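Local coordinates for 3-oxoacyl-[acyl-carrier protein] synthase (Thermus thermophilus, PDB 1UB7) that probably catalyses the first condensation of bacterial fatty acid synthesis, in which acetyl-CoA and malonyl-ACP give 3-oxobutanoyl-ACP, CO2 and free CoA, at residues G3-V11 against K56-H65; Y171-G179 against A225-L235. All blocks are in the same frame, centred on the assembly; numbering follows the deposited sequence.

How the contacts relate
Contacts 1 and 2 make the same kind of join in the two similar halves of the thiolase fold: an edge strand under an outer-layer helix, crossing at 134° and 139°. Both are partly buried, with a buried middle and more accessible ends, but different elements build them. In contact 1 a glycine lets the backbones come close (axes 5.6 Å apart), and an aspartate of the helix takes a strand N-H. In contact 2 the axes stand 6.8 Å apart; valine and alanine fill the middle, and strand and helix each lend a side-chain donor to a carbonyl of the other. F173 of contact 2 packs against G3 and I4 of contact 1.

Contact 1: residues G3-V11 against K56-H65; sequences GILALGAYV and KAVEDLLRRH
G8 and L61 meet backbone to backbone, their CA atoms 3.7 Å apart, where edge strand 3-10 runs under helix 50-64 in the N-terminal half of the thiolase fold. This middle is the tight part: a CB on G8 would collide with L61 N. The strand crosses the helix at 134°, and A6 and A57 keep the glycine's flanks small. L61 CD2 lies 3.9 Å from A6 CB, while L61 also touches A161 and V163 of the neighbouring strand. D60 adds a polar tie: with CG anti to its backbone N (chi1 -178°), its OD2 offers the anti lone pair to A9 N at 2.8 Å, nearly straight (165°). A9 O, a second acceptor, lies close to OD2; K287, salt-bridged to D60 and weakly bonded to A9 O, probably eases that crowding.

Toward the ends the residues are partly exposed and the contacts more polar. R64 NE gives L7 O only a weak bond of 3.0 Å, the guanidinium being held chiefly by D291. The H65 ring takes A6 CB over one face, offset toward the rim, with L7 O at its edge. At the other end K56 runs alongside Y10, pointing the same way, and both polar ends turn to E48. An alanine in place of Y10 would probably leave the K56 methylenes without the ring they lie on and E48 without its hydroxyl partner. K56 CB sits 3.5 Å from the Y10 ring centroid, over the middle of one face, and K56 CD comes 3.4 Å from Y10 CZ.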
loop_
_atom_site.group_PDB
_atom_site.type_symbol
_atom_site.label_atom_id
_atom_site.label_comp_id
_atom_site.label_asym_id
_atom_site.label_seq_id
_atom_site.Cartn_x
_atom_site.Cartn_y
_atom_site.Cartn_z
ATOM N N GLY A 3 10.729 12.183 -13.190
ATOM C CA GLY A 3 10.387 11.465 -14.404
ATOM C C GLY A 3 10.850 10.023 -14.331
ATOM O O GLY A 3 11.401 9.595 -13.311
ATOM N N ILE A 4 10.624 9.272 -15.410
ATOM C CA ILE A 4 11.022 7.873 -15.477
ATOM C C ILE A 4 12.429 7.714 -16.048
ATOM O O ILE A 4 12.670 7.971 -17.221
ATOM C CB ILE A 4 10.014 7.064 -16.312
ATOM C CG1 ILE A 4 8.775 6.791 -15.459
ATOM C CG2 ILE A 4 10.636 5.750 -16.787
ATOM C CD1 ILE A 4 7.640 6.170 -16.208
ATOM N N LEU A 5 13.352 7.279 -15.198
ATOM C CA LEU A 5 14.737 7.097 -15.579
ATOM C C LEU A 5 15.035 5.733 -16.207
ATOM O O LEU A 5 16.010 5.586 -16.952
ATOM C CB LEU A 5 15.622 7.284 -14.350
ATOM C CG LEU A 5 15.409 8.536 -13.502
ATOM C CD1 LEU A 5 16.393 8.515 -12.342
ATOM C CD2 LEU A 5 15.582 9.787 -14.350
ATOM N N ALA A 6 14.215 4.731 -15.906
ATOM C CA ALA A 6 14.439 3.389 -16.440
ATOM C C ALA A 6 13.136 2.604 -16.410
ATOM O O ALA A 6 12.246 2.898 -15.601
ATOM C CB ALA A 6 15.500 2.663 -15.611
ATOM N N LEU A 7 13.040 1.599 -17.279
ATOM C CA LEU A 7 11.836 0.775 -17.386
ATOM C C LEU A 7 12.187 -0.637 -17.820
ATOM O O LEU A 7 13.155 -0.851 -18.545
ATOM C CB LEU A 7 10.877 1.389 -18.413
ATOM C CG LEU A 7 9.719 0.546 -18.973
ATOM C CD1 LEU A 7 8.590 0.427 -17.945
ATOM C CD2 LEU A 7 9.199 1.200 -20.251
ATOM N N GLY A 8 11.387 -1.594 -17.365
ATOM C CA GLY A 8 11.576 -2.988 -17.723
ATOM C C GLY A 8 10.272 -3.708 -17.419
ATOM O O GLY A 8 9.469 -3.198 -16.632
ATOM N N ALA A 9 10.036 -4.874 -18.027
ATOM C CA ALA A 9 8.810 -5.640 -17.777
ATOM C C ALA A 9 9.024 -7.110 -18.068
ATOM O O ALA A 9 10.029 -7.491 -18.654
ATOM C CB ALA A 9 7.646 -5.093 -18.606
ATOM N N TYR A 10 8.069 -7.937 -17.664
ATOM C CA TYR A 10 8.187 -9.380 -17.833
ATOM C C TYR A 10 6.821 -10.042 -17.833
ATOM O O TYR A 10 5.897 -9.561 -17.180
ATOM C CB TYR A 10 8.995 -9.949 -16.659
ATOM C CG TYR A 10 8.962 -11.464 -16.517
ATOM C CD1 TYR A 10 9.895 -12.271 -17.178
ATOM C CD2 TYR A 10 8.026 -12.091 -15.683
ATOM C CE1 TYR A 10 9.902 -13.661 -17.002
ATOM C CE2 TYR A 10 8.025 -13.476 -15.501
ATOM C CZ TYR A 10 8.968 -14.250 -16.163
ATOM O OH TYR A 10 9.003 -15.608 -15.972
ATOM N N VAL A 11 6.683 -11.130 -18.582
ATOM C CA VAL A 11 5.437 -11.892 -18.578
ATOM C C VAL A 11 5.880 -13.314 -18.437
ATOM O O VAL A 11 6.959 -13.678 -18.886
ATOM C CB VAL A 11 4.612 -11.783 -19.877
ATOM C CG1 VAL A 11 3.795 -10.504 -19.876
ATOM C CG2 VAL A 11 5.521 -11.863 -21.086
ATOM N N LYS A 56 11.715 -10.555 -11.776
ATOM C CA LYS A 56 11.983 -10.643 -13.204
ATOM C C LYS A 56 11.786 -9.327 -13.947
ATOM O O LYS A 56 12.522 -9.025 -14.885
ATOM C CB LYS A 56 11.141 -11.762 -13.836
ATOM C CG LYS A 56 11.826 -13.123 -13.743
ATOM C CD LYS A 56 10.867 -14.221 -13.350
ATOM C CE LYS A 56 11.607 -15.504 -12.964
ATOM N NZ LYS A 56 10.644 -16.550 -12.479
ATOM N N ALA A 57 10.812 -8.528 -13.535
ATOM C CA ALA A 57 10.598 -7.252 -14.209
ATOM C C ALA A 57 11.768 -6.330 -13.902
ATOM O O ALA A 57 12.227 -5.598 -14.769
ATOM C CB ALA A 57 9.296 -6.614 -13.748
ATOM N N VAL A 58 12.269 -6.362 -12.670
ATOM C CA VAL A 58 13.389 -5.492 -12.345
ATOM C C VAL A 58 14.671 -5.962 -13.060
ATOM O O VAL A 58 15.487 -5.130 -13.484
ATOM C CB VAL A 58 13.622 -5.388 -10.817
ATOM C CG1 VAL A 58 14.803 -4.453 -10.545
ATOM C CG2 VAL A 58 12.377 -4.836 -10.139
ATOM N N GLU A 59 14.855 -7.278 -13.200
ATOM C CA GLU A 59 16.035 -7.789 -13.916
ATOM C C GLU A 59 16.026 -7.273 -15.352
ATOM O O GLU A 59 17.061 -6.897 -15.900
ATOM C CB GLU A 59 16.060 -9.321 -13.931
ATOM C CG GLU A 59 16.516 -9.920 -12.630
ATOM C CD GLU A 59 16.171 -11.386 -12.509
ATOM O OE1 GLU A 59 15.546 -11.930 -13.442
ATOM O OE2 GLU A 59 16.519 -11.996 -11.471
ATOM N N ASP A 60 14.848 -7.251 -15.963
ATOM C CA ASP A 60 14.742 -6.777 -17.322
ATOM C C ASP A 60 15.141 -5.295 -17.335
ATOM O O ASP A 60 15.851 -4.839 -18.233
ATOM C CB ASP A 60 13.306 -6.972 -17.840
ATOM C CG ASP A 60 13.154 -6.535 -19.284
ATOM O OD1 ASP A 60 13.919 -7.039 -20.145
ATOM O OD2 ASP A 60 12.285 -5.681 -19.558
ATOM N N LEU A 61 14.672 -4.551 -16.336
ATOM C CA LEU A 61 14.992 -3.126 -16.191
ATOM C C LEU A 61 16.519 -2.973 -16.131
ATOM O O LEU A 61 17.097 -2.096 -16.768
ATOM C CB LEU A 61 14.347 -2.576 -14.901
ATOM C CG LEU A 61 14.503 -1.075 -14.605
ATOM C CD1 LEU A 61 13.309 -0.592 -13.779
ATOM C CD2 LEU A 61 15.830 -0.797 -13.870
ATOM N N LEU A 62 17.162 -3.846 -15.365
ATOM C CA LEU A 62 18.602 -3.832 -15.239
ATOM C C LEU A 62 19.338 -4.255 -16.519
ATOM O O LEU A 62 20.422 -3.746 -16.797
ATOM C CB LEU A 62 19.011 -4.693 -14.047
ATOM C CG LEU A 62 18.734 -3.963 -12.729
ATOM C CD1 LEU A 62 19.261 -4.788 -11.582
ATOM C CD2 LEU A 62 19.407 -2.576 -12.737
ATOM N N ARG A 63 18.770 -5.171 -17.303
ATOM C CA ARG A 63 19.426 -5.563 -18.558
ATOM C C ARG A 63 19.415 -4.368 -19.504
ATOM O O ARG A 63 20.422 -4.060 -20.134
ATOM C CB ARG A 63 18.717 -6.748 -19.227
ATOM C CG ARG A 63 19.158 -8.117 -18.715
ATOM C CD ARG A 63 19.996 -8.884 -19.752
ATOM N NE ARG A 63 21.077 -8.079 -20.333
ATOM C CZ ARG A 63 21.882 -8.484 -21.317
ATOM N NH1 ARG A 63 21.752 -9.696 -21.850
ATOM N NH2 ARG A 63 22.804 -7.660 -21.793
ATOM N N ARG A 64 18.277 -3.675 -19.576
ATOM C CA ARG A 64 18.129 -2.513 -20.459
ATOM C C ARG A 64 18.811 -1.250 -19.926
ATOM O O ARG A 64 19.241 -0.379 -20.701
ATOM C CB ARG A 64 16.639 -2.193 -20.670
ATOM C CG ARG A 64 15.747 -3.396 -21.009
ATOM C CD ARG A 64 14.321 -3.148 -20.525
ATOM N NE ARG A 64 13.687 -2.032 -21.215
ATOM C CZ ARG A 64 13.200 -2.099 -22.453
ATOM N NH1 ARG A 64 13.276 -3.236 -23.145
ATOM N NH2 ARG A 64 12.625 -1.034 -22.994
ATOM N N HIS A 65 18.889 -1.136 -18.603
ATOM C CA HIS A 65 19.476 0.050 -17.983
ATOM C C HIS A 65 20.420 -0.304 -16.851
ATOM O O HIS A 65 20.065 -0.189 -15.683
ATOM C CB HIS A 65 18.367 0.943 -17.437
ATOM C CG HIS A 65 17.294 1.257 -18.431
ATOM N ND1 HIS A 65 17.340 2.363 -19.252
ATOM C CD2 HIS A 65 16.124 0.632 -18.705
ATOM C CE1 HIS A 65 16.238 2.414 -19.981
ATOM N NE2 HIS A 65 15.483 1.375 -19.668
#

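Contact 2: residues Y171-G179 against A225-L235; sequences YGFRSFVLG and ATLEAIEKAGL
S175 and K232 tie strand and helix together by donating in opposite directions. S175 OG gives a 2.9 Å hydrogen bond to A229 O, approaching from above the carbonyl plane, 47° out of it; the same oxygen also accepts A233 N in the helix, so two bonds grip it. With chi1 at 65°, OG sits between its own backbone N and carbonyl carbon, a setting that aims it at the helix. K232 donates the other way: its chain, bent at chi3, brings NZ to 2.8 Å from F176 O, in the carbonyl plane at a C=O...N angle of 157°. Farther along the strand, V177 fills the interface against the first turns of the helix segment. Its CG2 presses on the helix backbone, 3.5 Å from A229 N and 3.8 Å from A229 CB, while CG1 meets the carboxylate end of E228, whose chain crosses it obliquely.

The pair is an edge strand and an outer helix of the C-terminal half of the thiolase fold. At a classic beta bulge R174 and S175 both stand opposite V316 of the adjoining strand 311-318, and both send their side chains toward the helix. R174 CB packs on A233 CB, and one face of its guanidinium lies over A233 O, with NH2 3.0 Å away but poorly angled for a hydrogen bond. The helix stops there in a Schellman motif: G234, at positive phi, bonds back to E231 O, and L235 N reaches I230 O. L235 then crosses the arginine at about a right angle. Further out, T226 and I230 carry the helix onto strand 300-307. On the strand's other side F176 meets the H121 ring and packs on L128 of the second subunit.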
loop_
_atom_site.group_PDB
_atom_site.type_symbol
_atom_site.label_atom_id
_atom_site.label_comp_id
_atom_site.label_asym_id
_atom_site.label_seq_id
_atom_site.Cartn_x
_atom_site.Cartn_y
_atom_site.Cartn_z
ATOM N N TYR A 171 11.466 17.820 -18.932
ATOM C CA TYR A 171 10.966 16.447 -18.994
ATOM C C TYR A 171 10.365 15.985 -17.675
ATOM O O TYR A 171 10.544 16.630 -16.632
ATOM C CB TYR A 171 12.087 15.475 -19.368
ATOM C CG TYR A 171 12.825 15.841 -20.629
ATOM C CD1 TYR A 171 13.806 16.834 -20.623
ATOM C CD2 TYR A 171 12.516 15.227 -21.839
ATOM C CE1 TYR A 171 14.460 17.207 -21.799
ATOM C CE2 TYR A 171 13.160 15.591 -23.015
ATOM C CZ TYR A 171 14.130 16.582 -22.989
ATOM O OH TYR A 171 14.765 16.950 -24.153
ATOM N N GLY A 172 9.656 14.858 -17.733
ATOM C CA GLY A 172 9.074 14.298 -16.536
ATOM C C GLY A 172 7.572 14.403 -16.414
ATOM O O GLY A 172 6.864 14.698 -17.382
ATOM N N PHE A 173 7.087 14.150 -15.202
ATOM C CA PHE A 173 5.661 14.201 -14.931
ATOM C C PHE A 173 5.102 15.629 -14.974
ATOM O O PHE A 173 5.667 16.559 -14.384
ATOM C CB PHE A 173 5.399 13.547 -13.586
ATOM C CG PHE A 173 5.503 12.050 -13.626
ATOM C CD1 PHE A 173 4.560 11.295 -14.330
ATOM C CD2 PHE A 173 6.552 11.387 -12.981
ATOM C CE1 PHE A 173 4.663 9.904 -14.391
ATOM C CE2 PHE A 173 6.661 10.000 -13.040
ATOM C CZ PHE A 173 5.715 9.255 -13.745
ATOM N N ARG A 174 3.991 15.799 -15.682
ATOM C CA ARG A 174 3.382 17.111 -15.806
ATOM C C ARG A 174 2.069 17.196 -15.051
ATOM O O ARG A 174 1.641 18.280 -14.662
ATOM C CB ARG A 174 3.165 17.455 -17.280
ATOM C CG ARG A 174 4.452 17.447 -18.083
ATOM C CD ARG A 174 4.263 18.047 -19.456
ATOM N NE ARG A 174 3.871 19.448 -19.366
ATOM C CZ ARG A 174 3.745 20.258 -20.411
ATOM N NH1 ARG A 174 3.985 19.802 -21.634
ATOM N NH2 ARG A 174 3.379 21.521 -20.234
ATOM N N SER A 175 1.432 16.052 -14.837
ATOM C CA SER A 175 0.171 16.033 -14.114
ATOM C C SER A 175 -0.219 14.640 -13.666
ATOM O O SER A 175 0.295 13.635 -14.164
ATOM C CB SER A 175 -0.953 16.593 -14.988
ATOM O OG SER A 175 -1.181 15.747 -16.102
ATOM N N PHE A 176 -1.149 14.605 -12.720
ATOM C CA PHE A 176 -1.688 13.367 -12.173
ATOM C C PHE A 176 -3.144 13.648 -11.827
ATOM O O PHE A 176 -3.473 14.710 -11.291
ATOM C CB PHE A 176 -0.981 12.953 -10.861
ATOM C CG PHE A 176 0.418 12.410 -11.034
ATOM C CD1 PHE A 176 0.625 11.101 -11.463
ATOM C CD2 PHE A 176 1.530 13.213 -10.736
ATOM C CE1 PHE A 176 1.929 10.585 -11.598
ATOM C CE2 PHE A 176 2.840 12.719 -10.864
ATOM C CZ PHE A 176 3.041 11.400 -11.298
ATOM N N VAL A 177 -4.009 12.700 -12.156
ATOM C CA VAL A 177 -5.410 12.790 -11.815
ATOM C C VAL A 177 -5.638 11.439 -11.172
ATOM O O VAL A 177 -5.455 10.403 -11.814
ATOM C CB VAL A 177 -6.308 12.967 -13.063
ATOM C CG1 VAL A 177 -7.784 12.799 -12.685
ATOM C CG2 VAL A 177 -6.080 14.354 -13.660
ATOM N N LEU A 178 -6.002 11.450 -9.893
ATOM C CA LEU A 178 -6.225 10.215 -9.145
ATOM C C LEU A 178 -7.554 10.285 -8.412
ATOM O O LEU A 178 -7.937 11.341 -7.909
ATOM C CB LEU A 178 -5.110 10.013 -8.109
ATOM C CG LEU A 178 -3.627 10.117 -8.482
ATOM C CD1 LEU A 178 -2.831 10.015 -7.206
ATOM C CD2 LEU A 178 -3.205 9.017 -9.463
ATOM N N GLY A 179 -8.243 9.157 -8.319
ATOM C CA GLY A 179 -9.513 9.160 -7.625
ATOM C C GLY A 179 -10.035 7.800 -7.209
ATOM O O GLY A 179 -9.554 6.761 -7.666
ATOM N N ALA A 225 -10.821 11.666 -16.961
ATOM C CA ALA A 225 -9.479 11.679 -16.391
ATOM C C ALA A 225 -8.449 12.106 -17.417
ATOM O O ALA A 225 -7.649 13.017 -17.171
ATOM C CB ALA A 225 -9.130 10.292 -15.860
ATOM N N THR A 226 -8.485 11.443 -18.568
ATOM C CA THR A 226 -7.551 11.726 -19.646
ATOM C C THR A 226 -7.538 13.200 -20.006
ATOM O O THR A 226 -6.475 13.828 -20.052
ATOM C CB THR A 226 -7.900 10.923 -20.903
ATOM O OG1 THR A 226 -7.996 9.531 -20.575
ATOM C CG2 THR A 226 -6.820 11.114 -21.959
ATOM N N LEU A 227 -8.718 13.757 -20.259
ATOM C CA LEU A 227 -8.796 15.168 -20.621
ATOM C C LEU A 227 -8.354 16.064 -19.468
ATOM O O LEU A 227 -7.632 17.050 -19.673
ATOM C CB LEU A 227 -10.215 15.525 -21.066
ATOM C CG LEU A 227 -10.546 14.954 -22.448
ATOM C CD1 LEU A 227 -12.021 15.131 -22.785
ATOM C CD2 LEU A 227 -9.663 15.643 -23.476
ATOM N N GLU A 228 -8.782 15.697 -18.260
ATOM C CA GLU A 228 -8.448 16.442 -17.053
ATOM C C GLU A 228 -6.931 16.479 -16.902
ATOM O O GLU A 228 -6.335 17.533 -16.654
ATOM C CB GLU A 228 -9.077 15.753 -15.849
ATOM C CG GLU A 228 -9.243 16.632 -14.635
ATOM C CD GLU A 228 -9.794 15.857 -13.455
ATOM O OE1 GLU A 228 -10.631 14.951 -13.680
ATOM O OE2 GLU A 228 -9.398 16.159 -12.309
ATOM N N ALA A 229 -6.309 15.318 -17.063
ATOM C CA ALA A 229 -4.862 15.216 -16.962
ATOM C C ALA A 229 -4.182 16.037 -18.052
ATOM O O ALA A 229 -3.307 16.866 -17.769
ATOM C CB ALA A 229 -4.437 13.772 -17.067
ATOM N N ILE A 230 -4.579 15.816 -19.305
ATOM C CA ILE A 230 -3.964 16.567 -20.398
ATOM C C ILE A 230 -4.141 18.052 -20.102
ATOM O O ILE A 230 -3.200 18.864 -20.220
ATOM C CB ILE A 230 -4.605 16.220 -21.755
ATOM C CG1 ILE A 230 -4.389 14.732 -22.065
ATOM C CG2 ILE A 230 -3.978 17.070 -22.854
ATOM C CD1 ILE A 230 -5.360 14.151 -23.082
ATOM N N GLU A 231 -5.349 18.402 -19.687
ATOM C CA GLU A 231 -5.629 19.780 -19.362
ATOM C C GLU A 231 -4.767 20.221 -18.182
ATOM O O GLU A 231 -4.093 21.247 -18.257
ATOM C CB GLU A 231 -7.123 19.962 -19.057
ATOM C CG GLU A 231 -7.486 21.220 -18.273
ATOM C CD GLU A 231 -6.890 22.501 -18.844
ATOM O OE1 GLU A 231 -7.070 23.568 -18.214
ATOM O OE2 GLU A 231 -6.245 22.453 -19.915
ATOM N N LYS A 232 -4.750 19.446 -17.102
ATOM C CA LYS A 232 -3.953 19.851 -15.943
ATOM C C LYS A 232 -2.470 19.962 -16.312
ATOM O O LYS A 232 -1.722 20.745 -15.710
ATOM C CB LYS A 232 -4.144 18.870 -14.776
ATOM C CG LYS A 232 -3.916 19.524 -13.416
ATOM C CD LYS A 232 -3.832 18.519 -12.263
ATOM C CE LYS A 232 -5.142 17.802 -11.999
ATOM N NZ LYS A 232 -5.027 16.941 -10.784
ATOM N N ALA A 233 -2.056 19.190 -17.316
ATOM C CA ALA A 233 -0.670 19.189 -17.783
ATOM C C ALA A 233 -0.286 20.425 -18.609
ATOM O O ALA A 233 0.896 20.679 -18.840
ATOM C CB ALA A 233 -0.403 17.918 -18.601
ATOM N N GLY A 234 -1.276 21.189 -19.062
ATOM C CA GLY A 234 -0.982 22.369 -19.862
ATOM C C GLY A 234 -0.795 22.040 -21.340
ATOM O O GLY A 234 0.009 22.670 -22.033
ATOM N N LEU A 235 -1.548 21.054 -21.822
ATOM C CA LEU A 235 -1.468 20.623 -23.209
ATOM C C LEU A 235 -2.878 20.358 -23.719
ATOM O O LEU A 235 -3.864 20.711 -23.071
ATOM C CB LEU A 235 -0.657 19.324 -23.312
ATOM C CG LEU A 235 0.770 19.250 -22.758
ATOM C CD1 LEU A 235 1.232 17.801 -22.767
ATOM C CD2 LEU A 235 1.709 20.104 -23.582
#